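Local coordinates for cell division protein FtsZ 1 from Methanocaldococcus jannaschii, a protein that binds GTP and probably hydrolyses it while polymerising into the contractile Z ring that marks the future division site, in two crystal structures: PDB 2VAP (chain A, 1.70 Å), residues Ile69-Gln74 and Leu95-Asn100; PDB 1W5B (chain B, 2.20 Å), residues Ile69-Gln74 and Leu95-Asn100. Both blocks share one frame: the second was fitted to the first on N, CA, C and O of the twelve residues, RMSD 0.68 Å. Numbering follows each deposited sequence.

Structure 1 (2VAP).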
loop_
_atom_site.group_PDB
_atom_site.type_symbol
_atom_site.label_atom_id
_atom_site.label_comp_id
_atom_site.label_asym_id
_atom_site.label_seq_id
_atom_site.Cartn_x
_atom_site.Cartn_y
_atom_site.Cartn_z
ATOM N N ILE A 69 -7.949 12.860 -3.372
ATOM C CA ILE A 69 -9.357 13.226 -3.226
ATOM C C ILE A 69 -9.679 13.598 -1.780
ATOM O O ILE A 69 -9.137 13.010 -0.837
ATOM C CB ILE A 69 -10.337 12.133 -3.761
ATOM C CG1 ILE A 69 -10.408 10.924 -2.822
ATOM C CG2 ILE A 69 -9.969 11.719 -5.196
ATOM C CD1 ILE A 69 -11.663 10.079 -3.002
ATOM N N ASN A 70 -10.552 14.588 -1.615
ATOM C CA ASN A 70 -10.937 15.060 -0.289
ATOM C C ASN A 70 -12.232 15.854 -0.337
ATOM O O ASN A 70 -12.576 16.435 -1.368
ATOM C CB ASN A 70 -9.826 15.929 0.317
ATOM C CG ASN A 70 -9.767 15.842 1.837
ATOM O OD1 ASN A 70 -10.788 15.716 2.516
ATOM N ND2 ASN A 70 -8.558 15.916 2.378
ATOM N N THR A 71 -12.946 15.857 0.784
ATOM C CA THR A 71 -14.107 16.720 0.976
ATOM C C THR A 71 -13.649 18.077 1.501
ATOM O O THR A 71 -14.353 19.076 1.357
ATOM C CB THR A 71 -15.090 16.126 2.001
ATOM O OG1 THR A 71 -14.382 15.787 3.199
ATOM C CG2 THR A 71 -15.762 14.882 1.451
ATOM N N ASP A 72 -12.465 18.096 2.111
ATOM C CA ASP A 72 -11.894 19.300 2.711
ATOM C C ASP A 72 -11.007 20.031 1.704
ATOM O O ASP A 72 -9.941 19.538 1.325
ATOM C CB ASP A 72 -11.099 18.924 3.973
ATOM C CG ASP A 72 -10.644 20.136 4.776
ATOM O OD1 ASP A 72 -10.202 21.135 4.175
ATOM O OD2 ASP A 72 -10.712 20.079 6.022
ATOM N N ALA A 73 -11.457 21.213 1.283
ATOM C CA ALA A 73 -10.755 22.016 0.278
ATOM C C ALA A 73 -9.443 22.620 0.785
ATOM O O ALA A 73 -8.529 22.874 -0.005
ATOM C CB ALA A 73 -11.670 23.110 -0.261
ATOM N N GLN A 74 -9.359 22.852 2.093
ATOM C CA GLN A 74 -8.150 23.404 2.707
ATOM C C GLN A 74 -7.019 22.382 2.672
ATOM O O GLN A 74 -5.880 22.719 2.344
ATOM C CB GLN A 74 -8.413 23.859 4.147
ATOM C CG GLN A 74 -9.676 24.703 4.344
ATOM C CD GLN A 74 -9.718 25.943 3.463
ATOM O OE1 GLN A 74 -10.735 26.235 2.835
ATOM N NE2 GLN A 74 -8.611 26.675 3.412
ATOM N N LEU A 95 -15.977 21.924 2.803
ATOM C CA LEU A 95 -15.788 22.064 4.252
ATOM C C LEU A 95 -15.081 20.877 4.903
ATOM O O LEU A 95 -14.287 21.055 5.831
ATOM C CB LEU A 95 -17.129 22.313 4.952
ATOM C CG LEU A 95 -17.759 23.698 4.786
ATOM C CD1 LEU A 95 -19.224 23.676 5.184
ATOM C CD2 LEU A 95 -17.008 24.733 5.594
ATOM N N GLY A 96 -15.377 19.674 4.420
ATOM C CA GLY A 96 -14.874 18.442 5.025
ATOM C C GLY A 96 -16.004 17.475 5.329
ATOM O O GLY A 96 -17.107 17.615 4.797
ATOM N N ALA A 97 -15.737 16.495 6.190
ATOM C CA ALA A 97 -16.733 15.478 6.535
ATOM C C ALA A 97 -16.943 15.330 8.045
ATOM O O ALA A 97 -17.854 14.622 8.484
ATOM C CB ALA A 97 -16.364 14.134 5.907
ATOM N N GLY A 98 -16.092 15.993 8.827
ATOM C CA GLY A 98 -16.197 16.009 10.289
ATOM C C GLY A 98 -16.153 14.654 10.974
ATOM O O GLY A 98 -16.768 14.467 12.026
ATOM N N GLY A 99 -15.431 13.710 10.374
ATOM C CA GLY A 99 -15.270 12.375 10.945
ATOM C C GLY A 99 -16.425 11.416 10.705
ATOM O O GLY A 99 -16.433 10.311 11.247
ATOM N N ASN A 100 -17.395 11.832 9.891
ATOM C CA ASN A 100 -18.556 11.000 9.573
ATOM C C ASN A 100 -18.365 10.254 8.249
ATOM O O ASN A 100 -18.370 10.874 7.182
ATOM C CB ASN A 100 -19.833 11.851 9.533
ATOM C CG ASN A 100 -21.112 11.014 9.530
ATOM O OD1 ASN A 100 -21.107 9.830 9.182
ATOM N ND2 ASN A 100 -22.219 11.637 9.918
#

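Structure 2 (1W5B). With GTP (guanosine-5'-triphosphate), chain C.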
loop_
_atom_site.group_PDB
_atom_site.type_symbol
_atom_site.label_atom_id
_atom_site.label_comp_id
_atom_site.label_asym_id
_atom_site.label_seq_id
_atom_site.Cartn_x
_atom_site.Cartn_y
_atom_site.Cartn_z
ATOM N N ILE B 69 -7.915 13.124 -3.361
ATOM C CA ILE B 69 -9.313 13.507 -3.313
ATOM C C ILE B 69 -9.654 13.846 -1.881
ATOM O O ILE B 69 -9.114 13.263 -0.947
ATOM C CB ILE B 69 -10.237 12.382 -3.811
ATOM C CG1 ILE B 69 -10.301 11.250 -2.798
ATOM C CG2 ILE B 69 -9.729 11.858 -5.143
ATOM C CD1 ILE B 69 -11.247 10.139 -3.207
ATOM N N ASN B 70 -10.544 14.802 -1.701
ATOM C CA ASN B 70 -10.916 15.188 -0.360
ATOM C C ASN B 70 -12.169 16.041 -0.449
ATOM O O ASN B 70 -12.510 16.565 -1.513
ATOM C CB ASN B 70 -9.763 15.987 0.262
ATOM C CG ASN B 70 -9.729 15.912 1.784
ATOM O OD1 ASN B 70 -8.658 16.026 2.390
ATOM N ND2 ASN B 70 -10.888 15.740 2.409
ATOM N N THR B 71 -12.868 16.134 0.672
ATOM C CA THR B 71 -14.046 16.963 0.785
ATOM C C THR B 71 -13.507 18.336 1.236
ATOM O O THR B 71 -13.971 19.387 0.785
ATOM C CB THR B 71 -14.987 16.394 1.856
ATOM O OG1 THR B 71 -14.218 16.055 3.020
ATOM C CG2 THR B 71 -15.690 15.141 1.344
ATOM N N ASP B 72 -12.507 18.303 2.117
ATOM C CA ASP B 72 -11.868 19.507 2.667
ATOM C C ASP B 72 -10.988 20.198 1.617
ATOM O O ASP B 72 -9.902 19.710 1.297
ATOM C CB ASP B 72 -11.005 19.108 3.866
ATOM C CG ASP B 72 -10.537 20.298 4.683
ATOM O OD1 ASP B 72 -10.103 21.315 4.096
ATOM O OD2 ASP B 72 -10.587 20.201 5.927
ATOM N N ALA B 73 -11.447 21.333 1.088
ATOM C CA ALA B 73 -10.684 22.070 0.074
ATOM C C ALA B 73 -9.378 22.643 0.625
ATOM O O ALA B 73 -8.404 22.817 -0.111
ATOM C CB ALA B 73 -11.538 23.193 -0.516
ATOM N N GLN B 74 -9.353 22.939 1.918
ATOM C CA GLN B 74 -8.148 23.482 2.530
ATOM C C GLN B 74 -7.021 22.465 2.524
ATOM O O GLN B 74 -5.893 22.789 2.159
ATOM C CB GLN B 74 -8.433 23.937 3.960
ATOM C CG GLN B 74 -8.686 25.419 4.062
ATOM C CD GLN B 74 -7.434 26.237 3.777
ATOM O OE1 GLN B 74 -7.468 27.466 3.789
ATOM N NE2 GLN B 74 -6.320 25.554 3.525
ATOM N N LEU B 95 -15.817 21.632 2.700
ATOM C CA LEU B 95 -15.522 21.368 4.109
ATOM C C LEU B 95 -15.278 19.882 4.367
ATOM O O LEU B 95 -15.735 19.032 3.604
ATOM C CB LEU B 95 -16.678 21.824 5.001
ATOM C CG LEU B 95 -16.968 23.317 5.111
ATOM C CD1 LEU B 95 -18.050 23.538 6.173
ATOM C CD2 LEU B 95 -15.690 24.057 5.474
ATOM N N GLY B 96 -14.565 19.575 5.449
ATOM C CA GLY B 96 -14.301 18.190 5.789
ATOM C C GLY B 96 -15.588 17.477 6.152
ATOM O O GLY B 96 -16.660 18.092 6.161
ATOM N N ALA B 97 -15.490 16.186 6.460
ATOM C CA ALA B 97 -16.657 15.385 6.815
ATOM C C ALA B 97 -16.912 15.320 8.320
ATOM O O ALA B 97 -17.821 14.623 8.770
ATOM C CB ALA B 97 -16.510 13.973 6.256
ATOM N N GLY B 98 -16.111 16.040 9.095
ATOM C CA GLY B 98 -16.286 16.043 10.536
ATOM C C GLY B 98 -16.337 14.668 11.179
ATOM O O GLY B 98 -17.016 14.482 12.187
ATOM N N GLY B 99 -15.631 13.702 10.592
ATOM C CA GLY B 99 -15.594 12.352 11.138
ATOM C C GLY B 99 -16.742 11.424 10.770
ATOM O O GLY B 99 -16.789 10.286 11.239
ATOM N N ASN B 100 -17.658 11.890 9.926
ATOM C CA ASN B 100 -18.818 11.094 9.519
ATOM C C ASN B 100 -18.552 10.316 8.226
ATOM O O ASN B 100 -18.585 10.885 7.136
ATOM C CB ASN B 100 -20.019 12.018 9.317
ATOM C CG ASN B 100 -21.324 11.264 9.217
ATOM O OD1 ASN B 100 -21.408 10.225 8.563
ATOM N ND2 ASN B 100 -22.358 11.792 9.858
HETATM P PG GTP C . -12.646 13.924 7.809
HETATM O O1G GTP C . -13.669 13.532 8.892
HETATM O O2G GTP C . -11.677 15.020 8.315
HETATM O O3G GTP C . -13.350 14.497 6.567
HETATM O O3B GTP C . -11.857 12.526 7.385
HETATM P PB GTP C . -10.339 12.270 6.825
HETATM O O1B GTP C . -9.763 13.423 6.135
HETATM O O2B GTP C . -10.432 10.957 6.054
HETATM O O3A GTP C . -9.453 12.009 8.068
HETATM P PA GTP C . -7.922 11.973 8.246
HETATM O O1A GTP C . -7.433 13.284 8.763
HETATM O O2A GTP C . -7.269 11.404 7.066
HETATM O "O5'" GTP C . -7.862 10.978 9.532
HETATM C "C5'" GTP C . -8.174 9.584 9.440
HETATM C "C4'" GTP C . -7.172 8.790 10.254
HETATM O "O4'" GTP C . -5.861 8.968 9.679
HETATM C "C3'" GTP C . -7.052 9.288 11.700
HETATM O "O3'" GTP C . -7.979 8.601 12.521
HETATM C "C2'" GTP C . -5.619 8.896 12.072
HETATM O "O2'" GTP C . -5.577 7.517 12.415
HETATM C "C1'" GTP C . -4.891 9.039 10.722
HETATM N N9 GTP C . -4.105 10.271 10.569
HETATM C C8 GTP C . -4.549 11.583 10.758
HETATM N N7 GTP C . -3.712 12.494 10.308
HETATM C C5 GTP C . -2.625 11.760 9.876
HETATM C C6 GTP C . -1.411 12.157 9.263
HETATM O O6 GTP C . -0.954 13.292 9.185
HETATM N N1 GTP C . -0.600 11.063 8.906
HETATM C C2 GTP C . -0.921 9.728 9.121
HETATM N N2 GTP C . 0.005 8.843 8.874
HETATM N N3 GTP C . -2.088 9.336 9.597
HETATM C C4 GTP C . -2.914 10.371 9.917
#

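Structure 1 (2VAP)
With chi1 of 52°, Thr71 places OG1 between its backbone N and carbonyl carbon and directs it at the backbone of Gly96, while Asp72 holds CG anti to its own N (chi1 -171°) and lies alongside the same glycine. Thr71 OG1 stands 3.2 Å from Gly96 C and 3.7 Å from the CB of Ala97; the hydroxyl itself is hydrogen-bonded to that of Thr135. CB of Asp72 is 3.9 Å from Gly96 CA. The carbonyl O of Leu95 lies 3.7 Å from Asp72 OD2, two acceptors in proximity and not a bond. Asp72 OD1 caps helix 73-77 by accepting from Gln75 N and, weakly, from Gln74 N. Gly96 has a phi of 127°, where a CB would jam against the preceding carbonyl O. The contact joins the end of strand 64-70, in the parallel sheet of the GTPase domain, to the loop before helix 101-110. That loop carries Ala97, Gly98 and Gly99 of the GTP site, where GDP is bound, and forms a type I' turn from Ala97 to Asn100.

Structure 2 (1W5B)
With chi1 of 46°, Thr71 places OG1 between its backbone N and carbonyl carbon and directs it at the backbone of Gly96; Asp72, with CG anti to its own N, lies alongside that glycine. Thr71 OG1 is 3.5 Å from Gly96 CA and 4.5 Å from the CB of Ala97, and is hydrogen-bonded to the hydroxyl of Thr135. CB of Asp72 is 3.9 Å from Gly96 CA. The carbonyl O of Leu95 lies 3.3 Å from Thr71 CB and 3.6 Å from Asp72 N. Asp72 OD1 caps helix 73-77, accepting from Gln75 N and, weakly, from Gln74 N. Gly96 has a phi of -66°, with room where a CB would stand. Beyond it, the type I' turn from Ala97 to Asn100 grips the gamma-phosphate of GTP through backbone amides: Ala97 N donates to O3G over 2.7 Å at a fairly straight 160°, and Gly99 N donates to O1G over 2.6 Å. Thr135, Gly134, Gly136 and Ala48 give further hydrogen bonds to the nucleotide.

What differs
The bound group differs: GTP is modelled in 1W5B alone, whereas GDP occupies this place, wholly or in part, in 2VAP. The triphosphate touches Thr71(B), Gly96(B), Ala97(B), Gly98(B) and Gly99(B), and its gamma-phosphate takes hydrogen bonds from the amides of Ala97(B) and Gly99(B). Just ahead of these amides, at Leu95(A) and Leu95(B), psi is -37° against 157°, and the carbonyl O atoms stand 3.3 Å apart after superposition. Phi changes in company, positive at Gly96(A) and negative at Gly96(B); together these amount to a flip of the intervening peptide, perhaps linked to the nucleotide. The carbonyl O of Leu95(A) stands by the carboxylate of Asp72(A), while that of Leu95(B) lies against CB of Thr71(B) and still close to the backbone N of Asp72(B); the side chains of Leu95(A) and Leu95(B) also lie differently. The comparable CA atoms coincide within the error, and the side chains of Thr71(A) and Asp72(A) keep their place in Thr71(B) and Asp72(B).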